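Local coordinates for protein effector EagT6 (Pseudomonas aeruginosa, PDB 1TU1) that is essential for delivering the toxin Tse6 to target cells, acting as a homodimer in loading Tse6 onto VgrG1a, at residues 79-84 / 105-110; 71-76 / 87-92; 24-29 / 39-44. All coordinates share one frame; numbering follows the deposited sequence. Where two conformers were deposited one is given.

Interaction 1: 79-84 / 105-110; sequences INIHGH and VFIERR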
loop_
_atom_site.group_PDB
_atom_site.type_symbol
_atom_site.label_atom_id
_atom_site.label_comp_id
_atom_site.label_asym_id
_atom_site.label_seq_id
_atom_site.Cartn_x
_atom_site.Cartn_y
_atom_site.Cartn_z
ATOM N N ILE A 79 -2.630 25.219 0.017
ATOM C CA ILE A 79 -3.918 25.057 0.645
ATOM C C ILE A 79 -3.804 24.498 2.050
ATOM O O ILE A 79 -2.764 24.006 2.473
ATOM C CB ILE A 79 -4.844 24.159 -0.235
ATOM C CG1 ILE A 79 -4.302 22.740 -0.357
ATOM C CG2 ILE A 79 -4.976 24.737 -1.648
ATOM C CD1 ILE A 79 -5.212 21.833 -1.155
ATOM N N ASN A 80 -4.910 24.584 2.763
ATOM C CA ASN A 80 -5.023 24.056 4.092
ATOM C C ASN A 80 -6.052 22.933 4.101
ATOM O O ASN A 80 -7.186 23.138 3.666
ATOM C CB ASN A 80 -5.488 25.166 5.027
ATOM C CG ASN A 80 -5.647 24.687 6.439
ATOM O OD1 ASN A 80 -6.598 23.985 6.755
ATOM N ND2 ASN A 80 -4.702 25.066 7.311
ATOM N N ILE A 81 -5.675 21.770 4.638
ATOM C CA ILE A 81 -6.600 20.647 4.780
ATOM C C ILE A 81 -6.733 20.313 6.246
ATOM O O ILE A 81 -5.828 19.721 6.840
ATOM C CB ILE A 81 -6.095 19.431 3.952
ATOM C CG1 ILE A 81 -6.146 19.776 2.463
ATOM C CG2 ILE A 81 -6.935 18.175 4.252
ATOM C CD1 ILE A 81 -5.482 18.778 1.568
ATOM N N HIS A 82 -7.843 20.734 6.844
ATOM C CA HIS A 82 -8.113 20.488 8.262
ATOM C C HIS A 82 -6.913 20.851 9.133
ATOM O O HIS A 82 -6.509 20.093 10.020
ATOM C CB HIS A 82 -8.506 19.034 8.521
ATOM C CG HIS A 82 -9.757 18.615 7.818
ATOM N ND1 HIS A 82 -11.018 18.863 8.327
ATOM C CD2 HIS A 82 -9.944 17.947 6.655
ATOM C CE1 HIS A 82 -11.926 18.367 7.504
ATOM N NE2 HIS A 82 -11.300 17.812 6.479
ATOM N N GLY A 83 -6.349 22.014 8.848
ATOM C CA GLY A 83 -5.266 22.585 9.629
ATOM C C GLY A 83 -3.903 22.149 9.173
ATOM O O GLY A 83 -2.920 22.707 9.628
ATOM N N HIS A 84 -3.833 21.136 8.302
ATOM C CA HIS A 84 -2.576 20.642 7.771
ATOM C C HIS A 84 -2.169 21.450 6.545
ATOM O O HIS A 84 -2.955 21.652 5.630
ATOM C CB HIS A 84 -2.679 19.169 7.371
ATOM C CG HIS A 84 -2.957 18.240 8.504
ATOM N ND1 HIS A 84 -4.051 18.375 9.337
ATOM C CD2 HIS A 84 -2.257 17.178 8.963
ATOM C CE1 HIS A 84 -4.012 17.423 10.253
ATOM N NE2 HIS A 84 -2.932 16.686 10.051
ATOM N N VAL A 105 -1.131 15.978 -4.506
ATOM C CA VAL A 105 -1.270 16.761 -3.284
ATOM C C VAL A 105 -0.279 16.250 -2.223
ATOM O O VAL A 105 -0.213 15.049 -1.930
ATOM C CB VAL A 105 -2.674 16.697 -2.744
ATOM C CG1 VAL A 105 -2.820 17.540 -1.445
ATOM C CG2 VAL A 105 -3.707 17.171 -3.804
ATOM N N PHE A 106 0.504 17.163 -1.669
ATOM C CA PHE A 106 1.412 16.832 -0.587
ATOM C C PHE A 106 0.805 17.386 0.665
ATOM O O PHE A 106 0.481 18.585 0.718
ATOM C CB PHE A 106 2.768 17.464 -0.837
ATOM C CG PHE A 106 3.432 17.004 -2.081
ATOM C CD1 PHE A 106 4.403 16.019 -2.027
ATOM C CD2 PHE A 106 3.099 17.546 -3.317
ATOM C CE1 PHE A 106 5.054 15.586 -3.179
ATOM C CE2 PHE A 106 3.753 17.118 -4.491
ATOM C CZ PHE A 106 4.723 16.131 -4.421
ATOM N N ILE A 107 0.601 16.528 1.670
ATOM C CA ILE A 107 -0.009 16.945 2.921
ATOM C C ILE A 107 0.991 16.742 4.046
ATOM O O ILE A 107 1.389 15.624 4.346
ATOM C CB ILE A 107 -1.302 16.162 3.237
ATOM C CG1 ILE A 107 -2.263 16.176 2.040
ATOM C CG2 ILE A 107 -1.959 16.723 4.518
ATOM C CD1 ILE A 107 -3.500 15.339 2.250
ATOM N N GLU A 108 1.403 17.843 4.663
ATOM C CA GLU A 108 2.342 17.784 5.769
ATOM C C GLU A 108 1.744 16.964 6.909
ATOM O O GLU A 108 0.682 17.261 7.385
ATOM C CB GLU A 108 2.677 19.179 6.316
ATOM C CG GLU A 108 3.881 19.081 7.244
ATOM C CD GLU A 108 4.317 20.407 7.871
ATOM O OE1 GLU A 108 3.494 21.354 7.989
ATOM O OE2 GLU A 108 5.501 20.444 8.243
ATOM N N ARG A 109 2.492 15.968 7.354
ATOM C CA ARG A 109 2.178 15.195 8.543
ATOM C C ARG A 109 3.467 14.581 9.074
ATOM O O ARG A 109 4.423 14.387 8.347
ATOM C CB ARG A 109 1.197 14.070 8.171
ATOM C CG ARG A 109 0.637 13.266 9.295
ATOM C CD ARG A 109 -0.560 12.381 8.861
ATOM N NE ARG A 109 -1.230 11.807 10.019
ATOM C CZ ARG A 109 -0.764 10.803 10.758
ATOM N NH1 ARG A 109 0.359 10.194 10.458
ATOM N NH2 ARG A 109 -1.443 10.391 11.816
ATOM N N ARG A 110 3.447 14.220 10.348
ATOM C CA ARG A 110 4.531 13.462 10.964
ATOM C C ARG A 110 4.011 12.086 11.339
ATOM O O ARG A 110 2.883 11.962 11.802
ATOM C CB ARG A 110 4.982 14.174 12.233
ATOM C CG ARG A 110 5.583 15.491 11.953
ATOM C CD ARG A 110 6.905 15.332 11.287
ATOM N NE ARG A 110 7.477 16.612 10.904
ATOM C CZ ARG A 110 8.471 16.730 10.045
ATOM N NH1 ARG A 110 8.991 15.641 9.497
ATOM N NH2 ARG A 110 8.954 17.943 9.746
#
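Asn80 acts inside its own segment: its OD1 accepts the backbone N-H of Gly83 at 2.9 Å from Gly83 N, an Asx motif that ties the end of strand 72-81 to the turn after it. Ile81 is the first residue to reach across. With chi1 at -66° its CG1 stands anti to the carbonyl carbon, and its tip CD1 meets Ile107 CD1 at 4.0 Å and Val105 CG1 at 4.2 Å; the Ile81 and Ile107 side chains cross at about a right angle. Pro141 of strand 140-141 also packs on Ile81. A type I' turn follows from Ile81 to His84, closing the beta hairpin of strands 72-81 and 84-95, with His84 N bonded to Ile81 O at 2.8 Å. In the antiparallel sheet strand 84-95 lies between strands 72-81 and 98-107, so 79-84 and 105-110 share no hydrogen bond and meet through the side chains of Ile81 and His84, the two ends of the turn. At the corner His82 and Gly83 both have positive phi. The His82 carbonyl receives His84 ND1, its O 3.1 Å from that nitrogen, which lies well above the carbonyl plane although the oxygen is in the plane of the ring. This bond puts a proton on ND1 and fixes the ring's rotation. At the root of the side chain His84 CB rests on Ile107 CG2 at 3.8 Å, while the ring turns its CD2 edge to Glu108 O, 3.3 Å from CD2 and near the ring plane. His84 NE2 is 5.2 Å from Arg109 NE, a neighbouring charge that may disfavour a second proton on the imidazole.

Interaction 2: 71-76 / 87-92; sequences FKLHKR and VLLDYQ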
loop_
_atom_site.group_PDB
_atom_site.type_symbol
_atom_site.label_atom_id
_atom_site.label_comp_id
_atom_site.label_asym_id
_atom_site.label_seq_id
_atom_site.Cartn_x
_atom_site.Cartn_y
_atom_site.Cartn_z
ATOM N N PHE A 71 8.791 17.467 -18.231
ATOM C CA PHE A 71 8.070 18.016 -17.083
ATOM C C PHE A 71 7.596 19.444 -17.376
ATOM O O PHE A 71 8.358 20.253 -17.899
ATOM C CB PHE A 71 8.934 18.010 -15.821
ATOM C CG PHE A 71 8.296 18.718 -14.659
ATOM C CD1 PHE A 71 7.386 18.060 -13.843
ATOM C CD2 PHE A 71 8.592 20.048 -14.384
ATOM C CE1 PHE A 71 6.788 18.711 -12.774
ATOM C CE2 PHE A 71 7.983 20.702 -13.305
ATOM C CZ PHE A 71 7.083 20.031 -12.509
ATOM N N LYS A 72 6.342 19.729 -17.039
ATOM C CA LYS A 72 5.774 21.060 -17.164
ATOM C C LYS A 72 4.711 21.314 -16.093
ATOM O O LYS A 72 3.686 20.627 -16.032
ATOM C CB LYS A 72 5.176 21.244 -18.556
ATOM C CG LYS A 72 4.764 22.677 -18.900
ATOM C CD LYS A 72 4.218 22.728 -20.338
ATOM C CE LYS A 72 4.268 24.129 -20.949
ATOM N NZ LYS A 72 3.976 24.088 -22.425
ATOM N N LEU A 73 4.954 22.320 -15.257
ATOM C CA LEU A 73 4.020 22.676 -14.190
ATOM C C LEU A 73 2.880 23.523 -14.731
ATOM O O LEU A 73 3.114 24.623 -15.209
ATOM C CB LEU A 73 4.743 23.440 -13.060
ATOM C CG LEU A 73 3.836 23.930 -11.921
ATOM C CD1 LEU A 73 3.371 22.758 -11.050
ATOM C CD2 LEU A 73 4.519 24.992 -11.061
ATOM N N HIS A 74 1.650 23.025 -14.643
ATOM C CA HIS A 74 0.484 23.834 -14.984
ATOM C C HIS A 74 0.175 24.830 -13.874
ATOM O O HIS A 74 0.087 26.030 -14.133
ATOM C CB HIS A 74 -0.766 22.986 -15.222
ATOM C CG HIS A 74 -0.716 22.152 -16.467
ATOM N ND1 HIS A 74 0.463 21.671 -16.996
ATOM C CD2 HIS A 74 -1.706 21.682 -17.264
ATOM C CE1 HIS A 74 0.199 20.955 -18.076
ATOM N NE2 HIS A 74 -1.109 20.944 -18.259
ATOM N N LYS A 75 -0.004 24.330 -12.647
ATOM C CA LYS A 75 -0.436 25.175 -11.538
ATOM C C LYS A 75 -0.081 24.605 -10.154
ATOM O O LYS A 75 -0.223 23.397 -9.904
ATOM C CB LYS A 75 -1.946 25.419 -11.603
ATOM C CG LYS A 75 -2.388 26.564 -10.701
ATOM C CD LYS A 75 -3.835 26.959 -10.903
ATOM C CE LYS A 75 -4.287 27.932 -9.824
ATOM N NZ LYS A 75 -5.762 28.092 -9.790
ATOM N N ARG A 76 0.341 25.508 -9.267
ATOM C CA ARG A 76 0.600 25.192 -7.874
ATOM C C ARG A 76 -0.396 25.914 -6.980
ATOM O O ARG A 76 -0.713 27.088 -7.196
ATOM C CB ARG A 76 2.022 25.572 -7.504
ATOM C CG ARG A 76 2.259 25.594 -6.012
ATOM C CD ARG A 76 3.661 25.874 -5.616
ATOM N NE ARG A 76 3.718 25.992 -4.169
ATOM C CZ ARG A 76 4.803 25.806 -3.445
ATOM N NH1 ARG A 76 5.972 25.549 -4.015
ATOM N NH2 ARG A 76 4.728 25.924 -2.124
ATOM N N VAL A 87 0.183 21.266 -0.428
ATOM C CA VAL A 87 0.403 21.858 -1.739
ATOM C C VAL A 87 -0.156 20.911 -2.812
ATOM O O VAL A 87 0.178 19.719 -2.818
ATOM C CB VAL A 87 1.883 22.104 -1.994
ATOM C CG1 VAL A 87 2.131 22.629 -3.434
ATOM C CG2 VAL A 87 2.457 23.083 -0.961
ATOM N N LEU A 88 -1.008 21.444 -3.689
ATOM C CA LEU A 88 -1.418 20.770 -4.930
ATOM C C LEU A 88 -0.577 21.240 -6.107
ATOM O O LEU A 88 -0.457 22.467 -6.370
ATOM C CB LEU A 88 -2.910 20.994 -5.208
ATOM C CG LEU A 88 -3.458 20.603 -6.596
ATOM C CD1 LEU A 88 -3.274 19.128 -6.866
ATOM C CD2 LEU A 88 -4.923 20.934 -6.683
ATOM N N LEU A 89 0.017 20.279 -6.810
ATOM C CA LEU A 89 0.749 20.527 -8.033
ATOM C C LEU A 89 0.079 19.803 -9.186
ATOM O O LEU A 89 0.040 18.556 -9.191
ATOM C CB LEU A 89 2.163 19.997 -7.943
ATOM C CG LEU A 89 3.081 20.588 -6.884
ATOM C CD1 LEU A 89 4.376 19.838 -6.949
ATOM C CD2 LEU A 89 3.301 22.101 -7.116
ATOM N N ASP A 90 -0.444 20.574 -10.142
ATOM C CA ASP A 90 -0.941 20.046 -11.407
ATOM C C ASP A 90 0.170 20.131 -12.406
ATOM O O ASP A 90 0.674 21.217 -12.698
ATOM C CB ASP A 90 -2.132 20.841 -11.900
ATOM C CG ASP A 90 -3.305 20.722 -10.983
ATOM O OD1 ASP A 90 -3.410 19.681 -10.289
ATOM O OD2 ASP A 90 -4.168 21.609 -10.856
ATOM N N TYR A 91 0.602 18.977 -12.901
ATOM C CA TYR A 91 1.677 18.942 -13.868
ATOM C C TYR A 91 1.569 17.786 -14.846
ATOM O O TYR A 91 0.822 16.835 -14.622
ATOM C CB TYR A 91 3.027 18.934 -13.184
ATOM C CG TYR A 91 3.404 17.723 -12.328
ATOM C CD1 TYR A 91 4.163 16.673 -12.859
ATOM C CD2 TYR A 91 3.105 17.686 -10.962
ATOM C CE1 TYR A 91 4.557 15.601 -12.078
ATOM C CE2 TYR A 91 3.491 16.622 -10.166
ATOM C CZ TYR A 91 4.215 15.582 -10.718
ATOM O OH TYR A 91 4.613 14.528 -9.927
ATOM N N GLN A 92 2.324 17.906 -15.933
ATOM C CA GLN A 92 2.446 16.849 -16.914
ATOM C C GLN A 92 3.901 16.482 -17.070
ATOM O O GLN A 92 4.804 17.286 -16.755
ATOM C CB GLN A 92 1.802 17.254 -18.255
ATOM C CG GLN A 92 2.585 18.263 -19.133
ATOM C CD GLN A 92 1.886 18.535 -20.495
ATOM O OE1 GLN A 92 0.800 19.135 -20.550
ATOM N NE2 GLN A 92 2.511 18.078 -21.582
#
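Arg76, on the outermost strand of the chain's sheet, reaches out as an extended arm over Leu89 and Val87 of the neighbouring strand, its CG anti to the backbone N (chi1 166°). Its CB touches Leu89 CD2 at 3.7 Å, the two side chains lying side by side and pointing the same way. CG touches both that methyl and Val87 CG1, and CD continues along both. NE then comes to 3.8 Å from Val87 CG1, which sits over one face of the guanidinium, and at the tip NH2 approaches Val87 CG2 and makes a salt bridge to Asp78. The aliphatic arm is thus bedded on hydrophobic branches while its charge is met beyond the segments.

These residues belong to the antiparallel hairpin of strands 72-81 and 84-95, interrupted by a classic beta bulge. Asp90 O takes two N-H groups, from His74 N at 2.8 Å and from Lys75 N at 3.2 Å, the latter on a lone pair and the straighter bond. Further along, Lys72 and Gln92 form a hydrogen-bonded pair.

Tyr91, on the face of Leu73, Arg76 and Leu89, meets the ring of Phe71 from the loop before the strand, Phe71 CE1 at 3.3 Å from Tyr91 CD1, with planes oblique at 51°; helix 53-67 packs against Phe71 and Leu89. At the bulge His74 turns its ring edge to the amide of Gln92, CE1 3.1 Å from Gln92 OE1. Gln92 shares the other face with Asp90, which has a salt bridge to Arg103 and a hydrogen bond from Trp77. The Tyr91 face is thus mainly apolar, with Arg76 (to Asp78) and Tyr91 OH (to Gln104) as its polar ends, while the partners of Asp90 probably favour its ionised form.

Interaction 3: 24-29 / 39-44; sequences INIFKL and SFVISR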
loop_
_atom_site.group_PDB
_atom_site.type_symbol
_atom_site.label_atom_id
_atom_site.label_comp_id
_atom_site.label_asym_id
_atom_site.label_seq_id
_atom_site.Cartn_x
_atom_site.Cartn_y
_atom_site.Cartn_z
ATOM N N ILE A 24 1.363 1.732 -0.036
ATOM C CA ILE A 24 0.696 2.485 -1.095
ATOM C C ILE A 24 -0.777 2.062 -1.200
ATOM O O ILE A 24 -1.101 0.869 -1.328
ATOM C CB ILE A 24 1.443 2.249 -2.435
ATOM C CG1 ILE A 24 2.932 2.609 -2.316
ATOM C CG2 ILE A 24 0.860 3.081 -3.556
ATOM C CD1 ILE A 24 3.770 2.068 -3.432
ATOM N N ASN A 25 -1.687 3.022 -1.085
ATOM C CA ASN A 25 -3.092 2.758 -1.387
ATOM C C ASN A 25 -3.345 3.049 -2.842
ATOM O O ASN A 25 -2.940 4.094 -3.347
ATOM C CB ASN A 25 -4.026 3.563 -0.515
ATOM C CG ASN A 25 -3.804 3.306 0.955
ATOM O OD1 ASN A 25 -4.271 2.297 1.510
ATOM N ND2 ASN A 25 -3.027 4.184 1.587
ATOM N N ILE A 26 -3.991 2.115 -3.537
ATOM C CA ILE A 26 -4.132 2.214 -4.981
ATOM C C ILE A 26 -5.616 2.057 -5.300
ATOM O O ILE A 26 -6.221 1.061 -4.883
ATOM C CB ILE A 26 -3.327 1.131 -5.703
ATOM C CG1 ILE A 26 -1.819 1.253 -5.381
ATOM C CG2 ILE A 26 -3.601 1.188 -7.203
ATOM C CD1 ILE A 26 -1.000 0.083 -5.840
ATOM N N PHE A 27 -6.158 3.028 -6.028
ATOM C CA PHE A 27 -7.545 3.010 -6.508
ATOM C C PHE A 27 -7.582 3.282 -8.013
ATOM O O PHE A 27 -6.893 4.163 -8.514
ATOM C CB PHE A 27 -8.403 4.017 -5.753
ATOM C CG PHE A 27 -8.429 3.780 -4.293
ATOM C CD1 PHE A 27 -9.295 2.859 -3.746
ATOM C CD2 PHE A 27 -7.528 4.448 -3.447
ATOM C CE1 PHE A 27 -9.313 2.619 -2.394
ATOM C CE2 PHE A 27 -7.549 4.209 -2.099
ATOM C CZ PHE A 27 -8.427 3.307 -1.566
ATOM N N LYS A 28 -8.324 2.461 -8.754
ATOM C CA LYS A 28 -8.489 2.670 -10.179
ATOM C C LYS A 28 -9.886 3.226 -10.416
ATOM O O LYS A 28 -10.861 2.635 -9.992
ATOM C CB LYS A 28 -8.310 1.368 -10.966
ATOM C CG LYS A 28 -6.963 0.683 -10.727
ATOM C CD LYS A 28 -5.815 1.610 -11.030
ATOM C CE LYS A 28 -4.479 0.895 -10.982
ATOM N NZ LYS A 28 -4.388 -0.139 -12.036
ATOM N N LEU A 29 -9.940 4.367 -11.085
ATOM C CA LEU A 29 -11.188 5.052 -11.430
ATOM C C LEU A 29 -11.634 4.506 -12.790
ATOM O O LEU A 29 -10.937 4.701 -13.759
ATOM C CB LEU A 29 -10.977 6.557 -11.543
ATOM C CG LEU A 29 -10.813 7.337 -10.234
ATOM C CD1 LEU A 29 -9.421 7.067 -9.607
ATOM C CD2 LEU A 29 -11.022 8.834 -10.482
ATOM N N SER A 39 -5.780 6.372 -12.222
ATOM C CA SER A 39 -5.391 5.865 -10.911
ATOM C C SER A 39 -5.313 6.995 -9.893
ATOM O O SER A 39 -4.927 8.121 -10.231
ATOM C CB SER A 39 -4.084 5.100 -10.980
ATOM O OG SER A 39 -2.968 5.911 -11.248
ATOM N N PHE A 40 -5.666 6.668 -8.658
ATOM C CA PHE A 40 -5.561 7.580 -7.515
ATOM C C PHE A 40 -4.795 6.788 -6.465
ATOM O O PHE A 40 -5.283 5.756 -5.984
ATOM C CB PHE A 40 -6.930 7.958 -7.010
ATOM C CG PHE A 40 -6.922 8.821 -5.779
ATOM C CD1 PHE A 40 -6.427 10.113 -5.832
ATOM C CD2 PHE A 40 -7.367 8.312 -4.547
ATOM C CE1 PHE A 40 -6.431 10.935 -4.689
ATOM C CE2 PHE A 40 -7.365 9.116 -3.383
ATOM C CZ PHE A 40 -6.882 10.425 -3.455
ATOM N N VAL A 41 -3.604 7.277 -6.127
ATOM C CA VAL A 41 -2.650 6.537 -5.321
ATOM C C VAL A 41 -2.222 7.390 -4.103
ATOM O O VAL A 41 -1.912 8.571 -4.243
ATOM C CB VAL A 41 -1.429 6.167 -6.157
ATOM C CG1 VAL A 41 -0.300 5.641 -5.304
ATOM C CG2 VAL A 41 -1.798 5.169 -7.253
ATOM N N ILE A 42 -2.239 6.781 -2.930
ATOM C CA ILE A 42 -1.779 7.429 -1.699
ATOM C C ILE A 42 -0.478 6.793 -1.306
ATOM O O ILE A 42 -0.406 5.547 -1.143
ATOM C CB ILE A 42 -2.796 7.274 -0.584
ATOM C CG1 ILE A 42 -4.188 7.728 -1.060
ATOM C CG2 ILE A 42 -2.351 8.093 0.667
ATOM C CD1 ILE A 42 -5.280 7.446 -0.045
ATOM N N SER A 43 0.538 7.634 -1.157
ATOM C CA SER A 43 1.881 7.229 -0.790
ATOM C C SER A 43 2.370 8.093 0.402
ATOM O O SER A 43 1.656 8.997 0.841
ATOM C CB SER A 43 2.829 7.330 -1.972
ATOM O OG SER A 43 2.909 8.653 -2.468
ATOM N N ARG A 44 3.501 7.695 0.982
ATOM C CA ARG A 44 4.102 8.357 2.145
ATOM C C ARG A 44 5.550 8.706 1.828
ATOM O O ARG A 44 6.245 7.953 1.138
ATOM C CB ARG A 44 4.126 7.437 3.368
ATOM C CG ARG A 44 2.775 7.064 3.917
ATOM C CD ARG A 44 2.180 5.817 3.250
ATOM N NE ARG A 44 0.848 5.569 3.763
ATOM C CZ ARG A 44 -0.189 5.088 3.099
ATOM N NH1 ARG A 44 -0.098 4.792 1.810
ATOM N NH2 ARG A 44 -1.340 4.934 3.769
#
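Asn25, Phe40 and Phe27 have the most surface buried where strands 25-29 and 38-45 pair as an antiparallel hairpin. Asn25 and Ile42 form a hydrogen-bonded pair, Asn25 N donating to Ile42 O at 2.8 Å. Beyond the backbone, the Asn25 amide crosses the Arg44 side chain at about a right angle, its plane turned 49° from that of the guanidinium; Asn25 CB lies 3.9 Å from Ile42 CB. Arg44 makes a salt bridge to Glu10 of the second subunit.

Phe27 and Phe40 form the next hydrogen-bonded pair, with Phe40 N 2.8 Å from Phe27 O. Their side chains lie side by side and point the same way, meeting where Phe27 CD2 comes to 4.0 Å from Phe40 CD2, at the edge of the Phe40 ring. Leu29 CD1 adds a contact to Phe40 CB at 3.7 Å, and helix 125-137 packs on Phe40 through Met136. Tyr6 of the second subunit stacks edge-to-face on Phe27, and Phe27 and Lys28 pair with a strand of that subunit, carrying the sheet across the dimer interface. Backbone bonds and aromatic packing thus hold the hairpin together, while Arg44 gives it a charged link to the partner subunit.

All three contacts lie on one six-stranded antiparallel sheet of this DcrB-family protein, ordered 25-29, 38-45, 113-120, 98-107, 84-95, 72-81. Interaction 3 comes first in the chain and lies at the border where the sheet runs on into the second subunit, which Arg109 of interaction 1 also touches; interactions 1 and 2 follow, their segments alternating, in the half of the sheet that ends in strand 72-81. Centres of interactions 1 and 2 are about 17 Å apart, yet they touch: both use strand 72-81, and Phe106 N probably hydrogen-bonds to Val87 O. Interaction 3 is centred about 17 Å and 18 Å from theirs, touching neither. One sheet thus connects the dimer interface with the hairpin 72-95.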